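Side-chain contacts in ketosynthase (Streptomyces sp. MSC090213JE08, PDB 6KXD), which probably catalyses the decarboxylative condensation of a fatty acyl chain with malonyl-ACP to give a 3-oxoacyl-ACP within a highly reducing type II polyketide synthase: residues A[220-225]-A[325-330]; A[280-285]-A[290-295]; A[315-318]-A[323-326]. All blocks are in the same frame, centred on the assembly; numbering follows the deposited sequence.

Contact 1 (A[220-225]-A[325-330])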
loop_
_atom_site.group_PDB
_atom_site.type_symbol
_atom_site.label_atom_id
_atom_site.label_comp_id
_atom_site.label_asym_id
_atom_site.label_seq_id
_atom_site.Cartn_x
_atom_site.Cartn_y
_atom_site.Cartn_z
ATOM N N ARG A 220 10.086 23.842 -10.258
ATOM C CA ARG A 220 10.796 24.810 -9.464
ATOM C C ARG A 220 10.320 24.793 -8.021
ATOM O O ARG A 220 9.620 25.716 -7.600
ATOM C CB ARG A 220 10.572 26.224 -10.032
ATOM C CG ARG A 220 10.847 26.386 -11.515
ATOM C CD ARG A 220 10.871 27.878 -11.869
ATOM N NE ARG A 220 10.795 28.077 -13.299
ATOM C CZ ARG A 220 11.858 28.123 -14.108
ATOM N NH1 ARG A 220 13.052 27.748 -13.674
ATOM N NH2 ARG A 220 11.719 28.545 -15.347
ATOM N N PRO A 221 10.639 23.751 -7.224
ATOM C CA PRO A 221 10.222 23.701 -5.831
ATOM C C PRO A 221 10.747 24.874 -5.000
ATOM O O PRO A 221 11.955 25.163 -4.961
ATOM C CB PRO A 221 10.765 22.355 -5.326
ATOM C CG PRO A 221 10.812 21.529 -6.584
ATOM C CD PRO A 221 11.347 22.521 -7.606
ATOM N N PHE A 222 9.787 25.492 -4.317
ATOM C CA PHE A 222 9.980 26.586 -3.378
ATOM C C PHE A 222 10.272 27.892 -4.134
ATOM O O PHE A 222 10.533 28.905 -3.508
ATOM C CB PHE A 222 11.071 26.277 -2.355
ATOM C CG PHE A 222 10.779 25.042 -1.537
ATOM C CD1 PHE A 222 9.705 25.021 -0.660
ATOM C CD2 PHE A 222 11.543 23.891 -1.677
ATOM C CE1 PHE A 222 9.401 23.885 0.076
ATOM C CE2 PHE A 222 11.244 22.760 -0.931
ATOM C CZ PHE A 222 10.177 22.763 -0.059
ATOM N N ASP A 223 10.170 27.863 -5.458
ATOM C CA ASP A 223 10.369 29.058 -6.256
ATOM C C ASP A 223 9.089 29.889 -6.181
ATOM O O ASP A 223 8.015 29.325 -6.135
ATOM C CB ASP A 223 10.696 28.698 -7.697
ATOM C CG ASP A 223 11.153 29.876 -8.540
ATOM O OD1 ASP A 223 10.271 30.640 -8.984
ATOM O OD2 ASP A 223 12.387 30.002 -8.729
ATOM N N LYS A 224 9.252 31.219 -6.218
ATOM C CA LYS A 224 8.180 32.172 -6.155
ATOM C C LYS A 224 7.228 31.982 -7.343
ATOM O O LYS A 224 6.022 32.183 -7.179
ATOM C CB LYS A 224 8.764 33.591 -6.072
ATOM C CG LYS A 224 7.770 34.706 -5.773
ATOM C CD LYS A 224 8.375 36.111 -5.857
ATOM C CE LYS A 224 7.447 37.201 -5.351
ATOM N NZ LYS A 224 6.610 37.749 -6.446
ATOM N N ASP A 225 7.723 31.562 -8.518
ATOM C CA ASP A 225 6.835 31.402 -9.698
ATOM C C ASP A 225 6.747 29.930 -10.125
ATOM O O ASP A 225 6.368 29.655 -11.264
ATOM C CB ASP A 225 7.248 32.299 -10.872
ATOM C CG ASP A 225 7.599 33.709 -10.424
ATOM O OD1 ASP A 225 6.665 34.449 -10.021
ATOM O OD2 ASP A 225 8.810 34.037 -10.423
ATOM N N PRO A 325 16.553 23.611 9.163
ATOM C CA PRO A 325 17.724 23.164 8.416
ATOM C C PRO A 325 17.488 23.449 6.932
ATOM O O PRO A 325 16.361 23.802 6.506
ATOM C CB PRO A 325 17.816 21.665 8.727
ATOM C CG PRO A 325 16.376 21.277 8.988
ATOM C CD PRO A 325 15.733 22.485 9.647
ATOM N N ARG A 326 18.560 23.317 6.156
ATOM C CA ARG A 326 18.464 23.389 4.725
ATOM C C ARG A 326 17.429 22.363 4.261
ATOM O O ARG A 326 17.426 21.250 4.748
ATOM C CB ARG A 326 19.823 23.107 4.081
ATOM C CG ARG A 326 20.754 24.310 4.138
ATOM C CD ARG A 326 22.192 23.982 3.822
ATOM N NE ARG A 326 22.837 23.248 4.893
ATOM C CZ ARG A 326 24.144 23.011 4.938
ATOM N NH1 ARG A 326 24.928 23.533 4.007
ATOM N NH2 ARG A 326 24.657 22.258 5.898
ATOM N N THR A 327 16.588 22.775 3.324
ATOM C CA THR A 327 15.445 22.037 2.898
ATOM C C THR A 327 15.475 22.006 1.369
ATOM O O THR A 327 15.233 22.983 0.710
ATOM C CB THR A 327 14.162 22.644 3.488
ATOM O OG1 THR A 327 14.237 22.527 4.905
ATOM C CG2 THR A 327 12.903 22.000 2.946
ATOM N N VAL A 328 15.724 20.820 0.826
ATOM C CA VAL A 328 15.926 20.620 -0.572
ATOM C C VAL A 328 14.842 19.700 -1.136
ATOM O O VAL A 328 14.269 18.879 -0.410
ATOM C CB VAL A 328 17.322 20.025 -0.821
ATOM C CG1 VAL A 328 18.380 20.796 -0.055
ATOM C CG2 VAL A 328 17.404 18.543 -0.490
ATOM N N ALA A 329 14.608 19.848 -2.437
ATOM C CA ALA A 329 13.565 19.151 -3.171
ATOM C C ALA A 329 14.174 18.380 -4.356
ATOM O O ALA A 329 14.308 18.889 -5.447
ATOM C CB ALA A 329 12.500 20.118 -3.603
ATOM N N VAL A 330 14.422 17.084 -4.129
ATOM C CA VAL A 330 14.920 16.113 -5.118
ATOM C C VAL A 330 14.015 16.035 -6.344
ATOM O O VAL A 330 14.489 15.761 -7.450
ATOM C CB VAL A 330 15.087 14.739 -4.428
ATOM C CG1 VAL A 330 15.374 13.609 -5.407
ATOM C CG2 VAL A 330 16.167 14.806 -3.367
#

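Contact 2 (A[280-285]-A[290-295])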
loop_
_atom_site.group_PDB
_atom_site.type_symbol
_atom_site.label_atom_id
_atom_site.label_comp_id
_atom_site.label_asym_id
_atom_site.label_seq_id
_atom_site.Cartn_x
_atom_site.Cartn_y
_atom_site.Cartn_z
ATOM N N GLY A 280 3.883 14.569 11.697
ATOM C CA GLY A 280 4.709 13.519 11.126
ATOM C C GLY A 280 6.183 13.747 11.385
ATOM O O GLY A 280 6.898 12.851 11.805
ATOM N N ILE A 281 6.624 14.986 11.175
ATOM C CA ILE A 281 8.032 15.324 11.429
ATOM C C ILE A 281 8.326 15.064 12.911
ATOM O O ILE A 281 9.291 14.395 13.229
ATOM C CB ILE A 281 8.352 16.764 10.980
ATOM C CG1 ILE A 281 8.160 16.927 9.478
ATOM C CG2 ILE A 281 9.762 17.160 11.396
ATOM C CD1 ILE A 281 8.245 18.356 8.985
ATOM N N ARG A 282 7.458 15.558 13.804
ATOM C CA ARG A 282 7.738 15.441 15.222
ATOM C C ARG A 282 7.764 13.972 15.631
ATOM O O ARG A 282 8.566 13.582 16.448
ATOM C CB ARG A 282 6.727 16.194 16.089
ATOM C CG ARG A 282 6.750 17.701 15.913
ATOM C CD ARG A 282 5.784 18.398 16.861
ATOM N NE ARG A 282 5.543 19.785 16.481
ATOM C CZ ARG A 282 6.283 20.805 16.874
ATOM N NH1 ARG A 282 7.393 20.594 17.563
ATOM N NH2 ARG A 282 5.899 22.036 16.597
ATOM N N LEU A 283 6.856 13.162 15.072
ATOM C CA LEU A 283 6.807 11.726 15.395
ATOM C C LEU A 283 8.095 11.021 14.968
ATOM O O LEU A 283 8.652 10.169 15.695
ATOM C CB LEU A 283 5.580 11.122 14.715
ATOM C CG LEU A 283 4.260 11.397 15.426
ATOM C CD1 LEU A 283 3.078 11.071 14.520
ATOM C CD2 LEU A 283 4.178 10.613 16.729
ATOM N N ALA A 284 8.588 11.408 13.796
ATOM C CA ALA A 284 9.764 10.866 13.237
ATOM C C ALA A 284 10.985 11.209 14.102
ATOM O O ALA A 284 11.838 10.349 14.397
ATOM C CB ALA A 284 9.922 11.380 11.828
ATOM N N LEU A 285 11.060 12.473 14.527
ATOM C CA LEU A 285 12.185 12.873 15.377
ATOM C C LEU A 285 12.128 12.092 16.698
ATOM O O LEU A 285 13.128 11.609 17.173
ATOM C CB LEU A 285 12.144 14.388 15.571
ATOM C CG LEU A 285 12.231 15.242 14.309
ATOM C CD1 LEU A 285 12.025 16.707 14.640
ATOM C CD2 LEU A 285 13.530 15.048 13.563
ATOM N N VAL A 290 15.992 12.040 18.125
ATOM C CA VAL A 290 16.796 13.021 17.449
ATOM C C VAL A 290 16.135 14.388 17.690
ATOM O O VAL A 290 14.905 14.480 17.620
ATOM C CB VAL A 290 16.887 12.649 15.956
ATOM C CG1 VAL A 290 17.100 13.844 15.056
ATOM C CG2 VAL A 290 17.941 11.581 15.701
ATOM N N GLU A 291 16.945 15.428 17.982
ATOM C CA GLU A 291 16.461 16.812 18.217
ATOM C C GLU A 291 16.504 17.575 16.892
ATOM O O GLU A 291 17.285 17.238 16.015
ATOM C CB GLU A 291 17.297 17.590 19.243
ATOM C CG GLU A 291 17.794 16.782 20.435
ATOM C CD GLU A 291 16.757 16.359 21.464
ATOM O OE1 GLU A 291 15.584 16.805 21.364
ATOM O OE2 GLU A 291 17.131 15.585 22.373
ATOM N N GLN A 292 15.635 18.584 16.757
ATOM C CA GLN A 292 15.590 19.434 15.578
ATOM C C GLN A 292 17.014 19.888 15.196
ATOM O O GLN A 292 17.353 19.908 14.017
ATOM C CB GLN A 292 14.694 20.649 15.820
ATOM C CG GLN A 292 13.210 20.381 15.623
ATOM C CD GLN A 292 12.447 20.106 16.899
ATOM O OE1 GLN A 292 12.873 19.349 17.763
ATOM N NE2 GLN A 292 11.262 20.683 17.002
ATOM N N GLU A 293 17.828 20.245 16.204
ATOM C CA GLU A 293 19.236 20.742 16.042
ATOM C C GLU A 293 20.077 19.785 15.191
ATOM O O GLU A 293 20.904 20.233 14.404
ATOM C CB GLU A 293 19.962 20.901 17.388
ATOM C CG GLU A 293 19.497 22.098 18.202
ATOM C CD GLU A 293 18.228 21.837 18.991
ATOM O OE1 GLU A 293 18.303 21.072 19.964
ATOM O OE2 GLU A 293 17.161 22.357 18.601
ATOM N N GLU A 294 19.896 18.475 15.394
ATOM C CA GLU A 294 20.831 17.477 14.879
ATOM C C GLU A 294 20.534 17.162 13.411
ATOM O O GLU A 294 21.272 16.413 12.788
ATOM C CB GLU A 294 20.778 16.166 15.667
ATOM C CG GLU A 294 20.849 16.307 17.176
ATOM C CD GLU A 294 20.871 14.955 17.865
ATOM O OE1 GLU A 294 21.800 14.180 17.591
ATOM O OE2 GLU A 294 19.938 14.653 18.631
ATOM N N ILE A 295 19.452 17.721 12.855
ATOM C CA ILE A 295 19.101 17.460 11.453
ATOM C C ILE A 295 19.945 18.356 10.535
ATOM O O ILE A 295 19.892 19.581 10.599
ATOM C CB ILE A 295 17.593 17.639 11.206
ATOM C CG1 ILE A 295 16.759 16.650 12.036
ATOM C CG2 ILE A 295 17.309 17.570 9.708
ATOM C CD1 ILE A 295 17.034 15.185 11.768
#

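Contact 3 (A[315-318]-A[323-326])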
loop_
_atom_site.group_PDB
_atom_site.type_symbol
_atom_site.label_atom_id
_atom_site.label_comp_id
_atom_site.label_asym_id
_atom_site.label_seq_id
_atom_site.Cartn_x
_atom_site.Cartn_y
_atom_site.Cartn_z
ATOM N N ALA A 315 5.140 23.905 7.839
ATOM C CA ALA A 315 5.178 22.840 8.805
ATOM C C ALA A 315 6.587 22.692 9.353
ATOM O O ALA A 315 6.799 22.405 10.552
ATOM C CB ALA A 315 4.694 21.555 8.159
ATOM N N ILE A 316 7.554 22.799 8.435
ATOM C CA ILE A 316 8.954 22.702 8.770
ATOM C C ILE A 316 9.297 23.825 9.776
ATOM O O ILE A 316 9.917 23.573 10.805
ATOM C CB ILE A 316 9.837 22.732 7.502
ATOM C CG1 ILE A 316 9.721 21.405 6.740
ATOM C CG2 ILE A 316 11.293 23.019 7.861
ATOM C CD1 ILE A 316 10.246 21.442 5.319
ATOM N N VAL A 317 8.851 25.036 9.472
ATOM C CA VAL A 317 9.131 26.195 10.321
ATOM C C VAL A 317 8.401 26.028 11.665
ATOM O O VAL A 317 8.949 26.377 12.714
ATOM C CB VAL A 317 8.769 27.508 9.599
ATOM C CG1 VAL A 317 8.837 28.704 10.546
ATOM C CG2 VAL A 317 9.638 27.745 8.377
ATOM N N ASP A 318 7.186 25.455 11.662
ATOM C CA ASP A 318 6.510 25.142 12.916
ATOM C C ASP A 318 7.384 24.262 13.800
ATOM O O ASP A 318 7.461 24.493 14.999
ATOM C CB ASP A 318 5.198 24.384 12.746
ATOM C CG ASP A 318 4.032 25.250 12.342
ATOM O OD1 ASP A 318 4.184 26.490 12.365
ATOM O OD2 ASP A 318 2.981 24.664 11.998
ATOM N N ALA A 323 14.681 29.224 12.223
ATOM C CA ALA A 323 15.951 28.757 11.601
ATOM C C ALA A 323 15.915 27.250 11.314
ATOM O O ALA A 323 16.722 26.478 11.841
ATOM C CB ALA A 323 17.115 29.118 12.488
ATOM N N PRO A 324 15.040 26.772 10.396
ATOM C CA PRO A 324 15.017 25.356 10.039
ATOM C C PRO A 324 16.281 24.925 9.298
ATOM O O PRO A 324 17.024 25.754 8.780
ATOM C CB PRO A 324 13.789 25.253 9.122
ATOM C CG PRO A 324 13.718 26.621 8.472
ATOM C CD PRO A 324 14.098 27.568 9.592
ATOM N N PRO A 325 16.553 23.611 9.163
ATOM C CA PRO A 325 17.724 23.164 8.416
ATOM C C PRO A 325 17.488 23.449 6.932
ATOM O O PRO A 325 16.361 23.802 6.506
ATOM C CB PRO A 325 17.816 21.665 8.727
ATOM C CG PRO A 325 16.376 21.277 8.988
ATOM C CD PRO A 325 15.733 22.485 9.647
ATOM N N ARG A 326 18.560 23.317 6.156
ATOM C CA ARG A 326 18.464 23.389 4.725
ATOM C C ARG A 326 17.429 22.363 4.261
ATOM O O ARG A 326 17.426 21.250 4.748
ATOM C CB ARG A 326 19.823 23.107 4.081
ATOM C CG ARG A 326 20.754 24.310 4.138
ATOM C CD ARG A 326 22.192 23.982 3.822
ATOM N NE ARG A 326 22.837 23.248 4.893
ATOM C CZ ARG A 326 24.144 23.011 4.938
ATOM N NH1 ARG A 326 24.928 23.533 4.007
ATOM N NH2 ARG A 326 24.657 22.258 5.898
#

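Contact 1 (A[220-225]-A[325-330])
Pro221 and Phe222 meet Thr327 and Ala329 in a small, buried apolar contact, made where the loop leading to strand 234-242 comes up against strand 326-328 and Ala329. No hydrogen bond crosses. The methyl of Ala329 is at the centre: its CB lies 3.3 Å from Pro221 CB, tighter than usual van der Waals contact, and 4.0 Å from Phe222 CE2. Pro221 and Phe222 are the two central residues of a type II turn, closed by the bond from Asp223 N to Arg220 O at 3.1 Å. Phe222 takes the left-handed backbone conformation there (phi 75°), and its ring extends to Thr327, where CZ is 4.1 Å from CG2 and the side chains cross at about a right angle. With CG2 anti to the backbone N, Thr327 offers its methyl to the ring, while OG1 lies 2.9 Å from Pro325 O, donating from above the carbonyl plane. A serine here lacks the CG2 methyl and would probably leave a gap between the Phe222 ring and Ile316. Asp309 of helix 306-320 accepts from Phe222 N and Thr361 OG1 bonds to Ala329 N. Phe222 also packs on Val375, and Thr327 on both Ile316 of helix 306-320 and Ile298 of the neighbouring strand 297-299.

Contact 2 (A[280-285]-A[290-295])
Val290 begins the contact by donating its backbone N to Leu285 O, 3.0 Å away, in a fairly straight bond (158°) that spans five residues and ties the returning chain to the end of helix 274-288. Its CG1 reaches Leu285 CD2 at 4.1 Å. Glu291 turns its side chain away, and its backbone N is bonded to Glu294 OE2 at 3.2 Å, which braces the short 3-10 turn 292-294. Gln292 sets CG 4.0 Å from Leu285 CD1, with the two side chains crossing at about a right angle, and a bend at chi2 (98°) turns the amide. Its NE2 donates to Val319 O of helix 306-320; the neighbouring Arg282 NH1, 3.9 Å from that NE2, is only an adjacent donor, and the guanidinium and amide planes stand 79° apart. Ile295 brings CG1 to within 3.9 Å of Leu285 CD2. Leu285 therefore divides its methyls, CD1 against the aliphatic part of Gln292 and CD2 against Val290 and Ile295, and it also touches Gln389 of strand 387-394 and Ile403 of strand 398-405. The contact is thus mainly hydrophobic, pinned by a single backbone bond, while the polar end of Gln292 is directed to the next helix.

Contact 3 (A[315-318]-A[323-326])
The ring of Pro324 packs against Ile316 and Val317, two consecutive residues near the end of helix 306-320. Its CB lies 3.6 Å from Ile316 CG2, and its CG is 4.2 Å from Val317 CG2, so that neighbouring atoms of one ring cover a branch of each residue. The Pro324 and Ile316 side chains cross at about a right angle. No hydrogen bond links the segments, and the area buried, 119 Å², is modest. Ile316 presents the methyl through its first torsion (chi1 -73°), which sets CG2 anti to the backbone N; the CG1 branch lies anti to the carbonyl carbon, beside the backbone N, and takes the packing on Ile281 of helix 274-288. That side chain also touches Ile298 of strand 297-299, so the methyl facing Pro324 belongs to a residue wedged between helix, strand and loop.

Further out, Pro324 touches Leu373 as well, while the following Pro325 lies against Ile298. Both prolines have an extended backbone (psi 165° and 168°), which carries the chain in extended form from the helix surface to Arg326, whose backbone is bonded to Ile298. On the helix, Ala315 packs against Ile277 and Ala278, and Asp318 forms a salt bridge with Arg274, fastening this turn to helix 274-288. The arrangement is that of a beta-alpha-beta crossover: strand 297-299, helix 306-320 and the parallel neighbouring strand 326-328 follow in order, and Pro324 packs back on the helix in the return loop, within the C-terminal half of the thiolase-like fold.

In the fold
All three contacts lie in the ketosynthase family region. The first segment of contact 1 comes earliest in the chain; contacts 2 and 3 follow in series, and the second segment of contact 1 overlaps that of contact 3 at Pro325 and Arg326. The centre of contact 3 lies about 11 Å from that of contact 2 and about 12 Å from that of contact 1, nearer to each than they are to one another (about 20 Å). Contacts 1 and 2 still touch directly, Pro325 CB packing on Ile295 O at 3.5 Å. Together the three contacts pack helices 274-288 and 306-320 and the loop 220-225 against strands 297-299 and 326-328 of the mixed sheet.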